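Local coordinates for aerolysin-like protein (Bombina maxima, PDB 6LH8) that is an aerolysin-like protein of a toad, related to pore-forming toxins, and may form pores in membranes or regulate a paralog that does, at residues T6-K11 with P125-V130; G15-V20 with N118-S123; I52-A57 with E135-I140; T58-G63 with F83-L88. All blocks are in the same frame, centred on the assembly; numbering follows the deposited sequence.

Overall arrangement
Contacts 1, 2 and 3 lie in one antiparallel five-stranded sheet, and contact 4 joins loops beside it. Contacts 1 and 2 pair the same two strands, 4-28 and 110-130, with centres 21 Å apart; contact 2 is the more central in the chain. Contact 3 lies 10 Å from contact 1, centre to centre, and the neighbouring strands 110-130 and 133-154 join them: Val126 O lies 2.7 Å from Ala137 N. Contact 4 is 10 Å from contact 3, with Thr58 OG1 2.8 Å from Glu135 OE2, but its nearest atoms stay about 11 Å from contact 2. Contacts 1, 3 and 4 therefore cluster toward one end of the elongated molecule.

Contact 1 (T6-K11 with P125-V130); sequences TVLWDK and PVEISV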
# COMPACT_ATOMS: atom_id res chain seq x y z
N THR A 6 -3.18 4.43 -21.06
CA THR A 6 -4.52 4.55 -20.49
C THR A 6 -4.79 3.33 -19.62
O THR A 6 -4.77 2.20 -20.12
CB THR A 6 -5.59 4.63 -21.59
OG1 THR A 6 -5.39 5.82 -22.36
CG2 THR A 6 -6.99 4.63 -20.98
N VAL A 7 -5.03 3.53 -18.32
CA VAL A 7 -5.33 2.42 -17.43
C VAL A 7 -6.83 2.17 -17.48
O VAL A 7 -7.62 3.11 -17.39
CB VAL A 7 -4.87 2.71 -15.99
CG1 VAL A 7 -5.17 1.51 -15.09
CG2 VAL A 7 -3.39 3.01 -15.96
N LEU A 8 -7.22 0.89 -17.63
CA LEU A 8 -8.63 0.50 -17.67
C LEU A 8 -9.10 0.17 -16.26
O LEU A 8 -9.28 -0.99 -15.87
CB LEU A 8 -8.85 -0.66 -18.63
CG LEU A 8 -8.20 -0.56 -20.02
CD1 LEU A 8 -8.62 -1.72 -20.91
CD2 LEU A 8 -8.51 0.78 -20.69
N TRP A 9 -9.34 1.23 -15.49
CA TRP A 9 -9.70 1.07 -14.08
C TRP A 9 -11.03 0.33 -13.92
O TRP A 9 -11.23 -0.35 -12.91
CB TRP A 9 -9.77 2.43 -13.40
CG TRP A 9 -8.46 3.15 -13.30
CD1 TRP A 9 -8.15 4.37 -13.84
CD2 TRP A 9 -7.29 2.72 -12.58
NE1 TRP A 9 -6.85 4.72 -13.51
CE2 TRP A 9 -6.31 3.72 -12.74
CE3 TRP A 9 -6.98 1.59 -11.83
CZ2 TRP A 9 -5.04 3.62 -12.17
CZ3 TRP A 9 -5.71 1.49 -11.26
CH2 TRP A 9 -4.76 2.51 -11.43
N ASP A 10 -11.94 0.44 -14.90
CA ASP A 10 -13.19 -0.28 -14.75
C ASP A 10 -13.01 -1.79 -14.88
O ASP A 10 -13.94 -2.54 -14.57
CB ASP A 10 -14.25 0.21 -15.75
CG ASP A 10 -13.91 -0.10 -17.19
OD1 ASP A 10 -12.72 -0.03 -17.56
OD2 ASP A 10 -14.84 -0.39 -17.97
N LYS A 11 -11.84 -2.24 -15.33
CA LYS A 11 -11.52 -3.66 -15.43
C LYS A 11 -10.66 -4.15 -14.27
O LYS A 11 -10.10 -5.25 -14.35
CB LYS A 11 -10.81 -3.95 -16.76
CG LYS A 11 -11.69 -3.77 -18.00
CD LYS A 11 -12.82 -4.79 -17.99
CE LYS A 11 -13.70 -4.68 -19.24
NZ LYS A 11 -15.00 -5.41 -19.07
N PRO A 125 -5.76 -3.65 -16.44
CA PRO A 125 -5.10 -3.55 -17.75
C PRO A 125 -4.60 -2.15 -18.03
O PRO A 125 -5.16 -1.15 -17.59
CB PRO A 125 -6.22 -3.93 -18.74
CG PRO A 125 -7.36 -4.48 -17.89
CD PRO A 125 -7.22 -3.82 -16.56
N VAL A 126 -3.50 -2.07 -18.78
CA VAL A 126 -2.92 -0.79 -19.17
C VAL A 126 -2.72 -0.83 -20.67
O VAL A 126 -1.90 -1.60 -21.18
CB VAL A 126 -1.60 -0.49 -18.45
CG1 VAL A 126 -1.15 0.91 -18.81
CG2 VAL A 126 -1.78 -0.60 -16.92
N GLU A 127 -3.48 -0.01 -21.40
CA GLU A 127 -3.31 0.05 -22.84
C GLU A 127 -2.15 0.98 -23.16
O GLU A 127 -2.11 2.13 -22.70
CB GLU A 127 -4.62 0.48 -23.52
CG GLU A 127 -5.67 -0.64 -23.45
CD GLU A 127 -6.95 -0.34 -24.21
OE1 GLU A 127 -7.22 0.84 -24.48
OE2 GLU A 127 -7.69 -1.30 -24.52
N ILE A 128 -1.16 0.45 -23.88
CA ILE A 128 0.08 1.14 -24.21
C ILE A 128 0.14 1.27 -25.72
O ILE A 128 -0.15 0.31 -26.43
CB ILE A 128 1.31 0.34 -23.70
CG1 ILE A 128 1.31 0.25 -22.17
CG2 ILE A 128 2.61 0.91 -24.27
CD1 ILE A 128 1.09 1.55 -21.50
N SER A 129 0.54 2.43 -26.21
CA SER A 129 0.88 2.54 -27.62
C SER A 129 2.18 3.32 -27.74
O SER A 129 2.36 4.35 -27.08
CB SER A 129 -0.24 3.20 -28.42
OG SER A 129 -0.26 4.59 -28.19
N VAL A 130 3.10 2.81 -28.54
CA VAL A 130 4.35 3.48 -28.86
C VAL A 130 4.51 3.38 -30.37
O VAL A 130 4.71 2.28 -30.91
CB VAL A 130 5.56 2.88 -28.11
CG1 VAL A 130 5.57 1.36 -28.19
CG2 VAL A 130 6.86 3.45 -28.65
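Thr6 and Glu127 face each other as an antiparallel hydrogen-bonded pair: Thr6 N donates to Glu127 O (3.0 Å), and Glu127 N returns a bond to Thr6 O (2.9 Å). Val7 and Val126 follow as a non-hydrogen-bonded pair, after which Leu8 N reaches Pro125 O at 2.9 Å, with 172° at the hydrogen. These bonds pair strand 4-28, outermost in the five-stranded antiparallel sheet within this chain, with strand 110-130, whose Val126 and Ile128 bond onward to Ala137 and Glu135 of strand 133-154. Leu8 centres an inverse gamma turn.

Val7 CG2 meets Val126 CG2 at 4.1 Å, while Val7 CG1, anti to the backbone N (chi1 -179°), sits 3.3 Å above the centre of the Trp9 ring. Leu8 crosses the proline at about a right angle, its CD1 3.9 Å from Pro125 CB, and Lys11 CB comes within 3.6 Å of Pro125 CD. Glu127 also crosses Leu8, OE2 lying 3.8 Å from CD1.

Every hydrogen bond across the contact is between backbone atoms, so the main chain sets the register; the side chains add van der Waals packing, even where a carboxylate meets a methyl.

Contact 2 (G15-V20 with N118-S123); sequences GSNEVV and NENITS
Glu18 and Glu119 form an antiparallel hydrogen-bonded pair in which each backbone amide is satisfied by the opposite carbonyl: Glu18 N donates to Glu119 O (3.0 Å) and Glu119 N to Glu18 O (2.9 Å). Ile121 N donates to Ser16 O at 2.8 Å, with 168° at the hydrogen. At the end of the pairing, Gly15 N to Ile121 O is short at 2.7 Å but weak, because its angle at the hydrogen is only 127°. Strand 4-28, outermost in the five-stranded antiparallel sheet within this chain, is thus paired with strand 110-130.

Carbonyl oxygens here serve more than one partner. Ser16 O also takes a CA-H...O contact from Asn120, and Glu18 O one from Asn118. Glu119 O receives the CA-H of Asn17 and a weak bond donated by water 1, which lies 2.7 Å from Ser16 OG.

Among the side chains, Asn17 ND2 bonds Glu14 OE2. Val20 CG1 is anti to the backbone N (chi1 178°), which leaves CG2 beside that N and packed against the end of the Glu119 side chain, 3.5 Å from Glu119 CD. Ser16 CB meets Ile121 CD1 at 3.8 Å.

The two carboxylates are like charges, with Glu18 OE1 and Glu119 OE1 5.0 Å apart. Water 2 spans them, donating one hydrogen to each of these oxygens, and Glu119 OE2 makes a salt bridge with Arg117 NE. The bridging water and the arginine probably offset the repulsion between the two acidic groups.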
# COMPACT_ATOMS: atom_id res chain seq x y z
N GLY A 15 -7.53 -8.53 -6.08
CA GLY A 15 -6.70 -9.65 -5.67
C GLY A 15 -6.81 -9.79 -4.16
O GLY A 15 -7.88 -9.56 -3.59
N SER A 16 -5.71 -10.13 -3.51
CA SER A 16 -5.72 -10.36 -2.08
C SER A 16 -6.32 -9.17 -1.33
O SER A 16 -6.10 -8.01 -1.68
CB SER A 16 -4.28 -10.62 -1.63
OG SER A 16 -4.22 -10.95 -0.26
N ASN A 17 -7.13 -9.47 -0.31
CA ASN A 17 -7.75 -8.44 0.52
C ASN A 17 -7.82 -9.01 1.93
O ASN A 17 -8.53 -9.98 2.15
CB ASN A 17 -9.15 -8.07 -0.01
CG ASN A 17 -9.81 -6.94 0.78
OD1 ASN A 17 -9.57 -6.78 1.98
ND2 ASN A 17 -10.64 -6.15 0.10
N GLU A 18 -7.07 -8.43 2.86
CA GLU A 18 -6.98 -8.98 4.21
C GLU A 18 -6.89 -7.86 5.24
O GLU A 18 -6.37 -6.77 4.96
CB GLU A 18 -5.75 -9.87 4.39
CG GLU A 18 -5.65 -11.06 3.45
CD GLU A 18 -4.23 -11.53 3.26
OE1 GLU A 18 -3.30 -10.79 3.68
OE2 GLU A 18 -4.03 -12.65 2.72
N VAL A 19 -7.41 -8.13 6.43
CA VAL A 19 -7.16 -7.30 7.59
C VAL A 19 -6.06 -8.00 8.39
O VAL A 19 -6.25 -9.10 8.91
CB VAL A 19 -8.42 -7.08 8.44
CG1 VAL A 19 -8.07 -6.21 9.65
CG2 VAL A 19 -9.50 -6.44 7.60
N VAL A 20 -4.90 -7.35 8.46
CA VAL A 20 -3.70 -7.96 9.02
C VAL A 20 -3.51 -7.48 10.45
O VAL A 20 -3.52 -6.27 10.71
CB VAL A 20 -2.47 -7.59 8.16
CG1 VAL A 20 -1.20 -8.18 8.76
CG2 VAL A 20 -2.67 -8.06 6.71
N ASN A 118 -5.53 -2.78 6.79
CA ASN A 118 -5.94 -3.43 5.55
C ASN A 118 -4.75 -3.54 4.62
O ASN A 118 -3.92 -2.63 4.54
CB ASN A 118 -7.05 -2.64 4.85
CG ASN A 118 -8.35 -2.60 5.64
OD1 ASN A 118 -8.70 -3.54 6.34
ND2 ASN A 118 -9.08 -1.49 5.51
N GLU A 119 -4.63 -4.69 3.96
CA GLU A 119 -3.61 -4.89 2.94
C GLU A 119 -4.32 -5.45 1.72
O GLU A 119 -5.10 -6.40 1.83
CB GLU A 119 -2.49 -5.81 3.44
CG GLU A 119 -1.78 -5.23 4.68
CD GLU A 119 -0.46 -5.91 4.99
OE1 GLU A 119 -0.16 -6.94 4.35
OE2 GLU A 119 0.26 -5.43 5.89
N ASN A 120 -4.11 -4.82 0.56
CA ASN A 120 -4.89 -5.15 -0.62
C ASN A 120 -3.99 -5.26 -1.84
O ASN A 120 -3.07 -4.45 -2.00
CB ASN A 120 -5.96 -4.09 -0.91
CG ASN A 120 -7.04 -4.02 0.15
OD1 ASN A 120 -8.07 -4.68 0.03
ND2 ASN A 120 -6.82 -3.19 1.16
N ILE A 121 -4.27 -6.22 -2.70
CA ILE A 121 -3.65 -6.27 -4.03
C ILE A 121 -4.75 -6.06 -5.06
O ILE A 121 -5.79 -6.72 -5.02
CB ILE A 121 -2.90 -7.60 -4.27
CG1 ILE A 121 -1.77 -7.77 -3.25
CG2 ILE A 121 -2.31 -7.61 -5.68
CD1 ILE A 121 -1.17 -9.16 -3.25
N THR A 122 -4.53 -5.12 -5.98
CA THR A 122 -5.42 -4.90 -7.10
C THR A 122 -4.59 -4.85 -8.37
O THR A 122 -3.38 -4.59 -8.33
CB THR A 122 -6.24 -3.61 -6.96
OG1 THR A 122 -5.35 -2.49 -6.80
CG2 THR A 122 -7.17 -3.71 -5.75
N SER A 123 -5.23 -5.12 -9.50
CA SER A 123 -4.51 -5.12 -10.77
C SER A 123 -5.46 -4.63 -11.86
O SER A 123 -6.68 -4.77 -11.73
CB SER A 123 -3.95 -6.51 -11.11
OG SER A 123 -4.96 -7.50 -11.08
O HOH W 1 -3.43 -8.46 0.43
O HOH W 2 -1.07 -9.25 3.25

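Contact 3 (I52-A57 with E135-I140); sequences ITLPRA and ETATYI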
# COMPACT_ATOMS: atom_id res chain seq x y z
N ILE A 52 4.42 -2.70 -13.00
CA ILE A 52 3.93 -2.87 -14.36
C ILE A 52 4.52 -4.16 -14.91
O ILE A 52 5.69 -4.47 -14.65
CB ILE A 52 4.25 -1.65 -15.26
CG1 ILE A 52 3.37 -1.66 -16.51
CG2 ILE A 52 5.73 -1.56 -15.64
CD1 ILE A 52 1.93 -1.21 -16.22
N THR A 53 3.68 -4.97 -15.55
CA THR A 53 4.08 -6.26 -16.08
C THR A 53 3.66 -6.32 -17.55
O THR A 53 2.61 -5.78 -17.91
CB THR A 53 3.45 -7.44 -15.31
OG1 THR A 53 2.02 -7.36 -15.33
CG2 THR A 53 3.91 -7.45 -13.85
N LEU A 54 4.50 -6.93 -18.39
CA LEU A 54 4.18 -7.03 -19.81
C LEU A 54 4.19 -8.48 -20.25
O LEU A 54 4.87 -9.31 -19.62
CB LEU A 54 5.18 -6.24 -20.67
CG LEU A 54 4.89 -4.75 -20.85
CD1 LEU A 54 5.29 -3.99 -19.58
CD2 LEU A 54 5.58 -4.16 -22.10
N PRO A 55 3.46 -8.85 -21.29
CA PRO A 55 3.56 -10.19 -21.84
C PRO A 55 5.02 -10.53 -22.17
O PRO A 55 5.81 -9.66 -22.55
CB PRO A 55 2.69 -10.14 -23.10
CG PRO A 55 1.66 -9.09 -22.79
CD PRO A 55 2.45 -8.03 -22.03
N ARG A 56 5.35 -11.81 -21.99
CA ARG A 56 6.73 -12.24 -22.19
C ARG A 56 7.20 -11.91 -23.60
O ARG A 56 8.34 -11.46 -23.78
CB ARG A 56 6.84 -13.74 -21.90
CG ARG A 56 8.23 -14.31 -22.08
CD ARG A 56 8.36 -15.67 -21.38
NE ARG A 56 9.77 -16.02 -21.16
CZ ARG A 56 10.22 -17.26 -21.04
NH1 ARG A 56 9.38 -18.29 -21.12
NH2 ARG A 56 11.51 -17.48 -20.84
N ALA A 57 6.33 -12.10 -24.59
CA ALA A 57 6.64 -11.92 -26.01
C ALA A 57 6.25 -10.55 -26.56
O ALA A 57 5.87 -10.43 -27.73
CB ALA A 57 5.96 -13.01 -26.83
N GLU A 135 0.02 -2.59 -27.04
CA GLU A 135 0.14 -3.65 -26.06
C GLU A 135 -0.85 -3.39 -24.93
O GLU A 135 -1.20 -2.24 -24.66
CB GLU A 135 1.56 -3.74 -25.49
CG GLU A 135 1.76 -4.91 -24.53
CD GLU A 135 1.56 -6.23 -25.22
OE1 GLU A 135 0.41 -6.71 -25.29
OE2 GLU A 135 2.56 -6.79 -25.74
N THR A 136 -1.31 -4.45 -24.28
CA THR A 136 -2.06 -4.28 -23.04
C THR A 136 -1.20 -4.88 -21.93
O THR A 136 -1.07 -6.11 -21.83
CB THR A 136 -3.43 -4.94 -23.13
OG1 THR A 136 -4.15 -4.39 -24.24
CG2 THR A 136 -4.21 -4.70 -21.84
N ALA A 137 -0.58 -4.01 -21.13
CA ALA A 137 0.19 -4.44 -19.98
C ALA A 137 -0.75 -4.64 -18.79
O ALA A 137 -1.97 -4.45 -18.89
CB ALA A 137 1.28 -3.41 -19.68
N THR A 138 -0.19 -5.04 -17.65
CA THR A 138 -0.97 -5.20 -16.43
C THR A 138 -0.30 -4.44 -15.29
O THR A 138 0.88 -4.64 -15.01
CB THR A 138 -1.12 -6.67 -16.04
OG1 THR A 138 -1.80 -7.37 -17.09
CG2 THR A 138 -1.96 -6.79 -14.76
N TYR A 139 -1.07 -3.57 -14.65
CA TYR A 139 -0.62 -2.79 -13.50
C TYR A 139 -1.05 -3.52 -12.23
O TYR A 139 -2.15 -4.07 -12.17
CB TYR A 139 -1.23 -1.38 -13.54
CG TYR A 139 -1.20 -0.66 -12.20
CD1 TYR A 139 -0.03 -0.04 -11.75
CD2 TYR A 139 -2.34 -0.59 -11.39
CE1 TYR A 139 0.00 0.62 -10.51
CE2 TYR A 139 -2.31 0.06 -10.16
CZ TYR A 139 -1.14 0.67 -9.73
OH TYR A 139 -1.12 1.32 -8.50
N ILE A 140 -0.16 -3.55 -11.24
CA ILE A 140 -0.43 -4.21 -9.96
C ILE A 140 -0.12 -3.22 -8.84
O ILE A 140 0.95 -2.58 -8.84
CB ILE A 140 0.42 -5.49 -9.78
CG1 ILE A 140 0.18 -6.49 -10.92
CG2 ILE A 140 0.10 -6.14 -8.43
CD1 ILE A 140 1.25 -7.58 -11.00
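Glu135 and Pro55 meet tip to tip, with the carboxylate oxygen Glu135 OE1 3.7 Å from Pro55 CG. The side chain leaves with CG anti to the backbone N and bends at chi2 (63°), and both oxygens find donors: OE1 accepts Thr136 N at 3.0 Å through its anti lone pair, and OE2 is hydrogen-bonded to Thr58 OG1.

Two residues on, the methyl of Ala137 presses against the backbone of the first segment, CB lying 3.2 Å from Thr53 O, with Leu54 CG and Ile52 CD1 around it. Thr138 then makes the central polar link as an antiparallel hydrogen-bonded pair with Thr53. Thr138 N donates to Thr53 O (2.9 Å, 169° at the hydrogen), while Thr138 O is gripped twice, by Thr53 N at 2.9 Å and by Thr53 OG1 at 3.0 Å. The hydroxyl gets there because chi1 of 58° puts OG1 between the backbone N and the carbonyl carbon.

Tyr139 packs CB on Ile52 CD1 (4.1 Å), and its OH bonds His50 ND1. Last, Ile140 CD1 meets Thr53 CG2 at 3.9 Å.

Strand 133-154 is thereby held on both edges: strand 41-53 pairs here, and strand 110-130 bonds along the other edge through Ala124, Val126 and Ile128. Leu68 of strand 65-68 packs on Ile52 and Tyr139.

Contact 4 (T58-G63 with F83-L88); sequences TEVPIG and FTYGSL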
# COMPACT_ATOMS: atom_id res chain seq x y z
N THR A 58 6.36 -9.48 -25.77
CA THR A 58 5.85 -8.19 -26.21
C THR A 58 6.74 -7.56 -27.28
O THR A 58 7.95 -7.80 -27.34
CB THR A 58 5.71 -7.24 -25.02
OG1 THR A 58 5.19 -5.99 -25.47
CG2 THR A 58 7.06 -6.99 -24.36
N GLU A 59 6.12 -6.74 -28.13
CA GLU A 59 6.80 -5.92 -29.12
C GLU A 59 7.24 -4.57 -28.56
O GLU A 59 7.97 -3.84 -29.23
CB GLU A 59 5.90 -5.68 -30.33
CG GLU A 59 5.55 -6.91 -31.13
CD GLU A 59 6.67 -7.31 -32.05
OE1 GLU A 59 6.94 -8.52 -32.16
OE2 GLU A 59 7.28 -6.40 -32.65
N VAL A 60 6.78 -4.21 -27.36
CA VAL A 60 7.16 -2.92 -26.78
C VAL A 60 8.69 -2.87 -26.66
O VAL A 60 9.29 -3.80 -26.10
CB VAL A 60 6.48 -2.74 -25.41
CG1 VAL A 60 7.07 -1.55 -24.67
CG2 VAL A 60 4.98 -2.59 -25.60
N PRO A 61 9.34 -1.85 -27.21
CA PRO A 61 10.81 -1.81 -27.17
C PRO A 61 11.34 -1.66 -25.75
O PRO A 61 10.78 -0.92 -24.94
CB PRO A 61 11.16 -0.58 -28.01
CG PRO A 61 9.94 -0.32 -28.84
CD PRO A 61 8.78 -0.75 -28.00
N ILE A 62 12.42 -2.38 -25.46
CA ILE A 62 13.11 -2.16 -24.19
C ILE A 62 13.57 -0.71 -24.10
O ILE A 62 14.08 -0.13 -25.08
CB ILE A 62 14.27 -3.16 -24.05
CG1 ILE A 62 13.71 -4.56 -23.81
CG2 ILE A 62 15.19 -2.75 -22.90
CD1 ILE A 62 14.75 -5.60 -23.52
N GLY A 63 13.36 -0.10 -22.94
CA GLY A 63 13.63 1.31 -22.72
C GLY A 63 12.42 2.22 -22.85
O GLY A 63 12.52 3.40 -22.50
N PHE A 83 7.59 4.23 -15.15
CA PHE A 83 8.29 2.97 -15.34
C PHE A 83 9.10 3.03 -16.63
O PHE A 83 8.80 3.79 -17.55
CB PHE A 83 7.30 1.80 -15.41
CG PHE A 83 6.38 1.69 -14.22
CD1 PHE A 83 6.82 1.14 -13.03
CD2 PHE A 83 5.05 2.09 -14.31
CE1 PHE A 83 5.97 1.02 -11.93
CE2 PHE A 83 4.18 1.98 -13.21
CZ PHE A 83 4.64 1.44 -12.02
N THR A 84 10.14 2.21 -16.69
CA THR A 84 10.91 2.02 -17.93
C THR A 84 10.93 0.53 -18.21
O THR A 84 11.46 -0.24 -17.40
CB THR A 84 12.33 2.59 -17.80
OG1 THR A 84 12.25 4.01 -17.62
CG2 THR A 84 13.14 2.31 -19.07
N TYR A 85 10.31 0.11 -19.31
CA TYR A 85 10.26 -1.31 -19.62
C TYR A 85 11.67 -1.87 -19.79
O TYR A 85 12.50 -1.31 -20.52
CB TYR A 85 9.42 -1.56 -20.88
CG TYR A 85 9.48 -3.01 -21.33
CD1 TYR A 85 9.22 -4.04 -20.43
CD2 TYR A 85 9.83 -3.35 -22.64
CE1 TYR A 85 9.30 -5.36 -20.82
CE2 TYR A 85 9.91 -4.67 -23.04
CZ TYR A 85 9.64 -5.68 -22.11
OH TYR A 85 9.72 -7.01 -22.46
N GLY A 86 11.95 -2.96 -19.06
CA GLY A 86 13.24 -3.61 -19.10
C GLY A 86 14.23 -3.17 -18.04
O GLY A 86 15.32 -3.76 -17.97
N SER A 87 13.90 -2.16 -17.22
CA SER A 87 14.86 -1.74 -16.19
C SER A 87 14.24 -1.13 -14.93
O SER A 87 14.87 -1.19 -13.87
CB SER A 87 15.89 -0.76 -16.77
OG SER A 87 15.29 0.41 -17.28
N LEU A 88 13.06 -0.52 -15.00
CA LEU A 88 12.40 -0.03 -13.78
C LEU A 88 10.92 -0.36 -13.91
O LEU A 88 10.18 0.36 -14.59
CB LEU A 88 12.62 1.46 -13.56
CG LEU A 88 12.35 2.08 -12.18
CD1 LEU A 88 10.88 2.19 -11.83
CD2 LEU A 88 13.10 1.33 -11.08
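Thr84, whose CG2 rests 3.7 Å from Gly63 O, has a carbonyl oxygen gripped by two amides: Thr84 O accepts from Ser87 N at 3.1 Å and from Leu88 N at 2.9 Å. Ser87 and Leu88 thus both face Thr84, a classic beta bulge, at the turn that follows strand 81-84. Gly86 within that turn has phi 93°, in a region accessible mainly to glycine.

The single hydrogen bond between the segments is Gly63 N to Tyr85 O, 2.8 Å long and 166° at the hydrogen. It ties the irregular loop ahead of strand 65-68 to the start of the turn, next to the two-stranded sheet that strands 65-68 and 81-84 form.

Tyr85 contributes the largest single share of the buried surface. Its CG is anti to the backbone N (chi1 173°), and the ring beyond is lodged against the loop backbone. Pro61 O approaches the edge near the ring plane, 3.5 Å from Tyr85 CD2, whereas Val60 O comes obliquely. Val60 CG1 and Ile62 CG1 add apolar contacts to CD2 and CE2 respectively, and Leu54 also touches the tyrosine side chain.

An ST turn shapes the start of the loop, with Val60 N donating to Thr58 OG1 (3.0 Å); that hydroxyl is also bonded to Glu135 OE2. The same threonine meets the tyrosine tip to tip, its methyl CG2 lying 3.3 Å from Tyr85 OH.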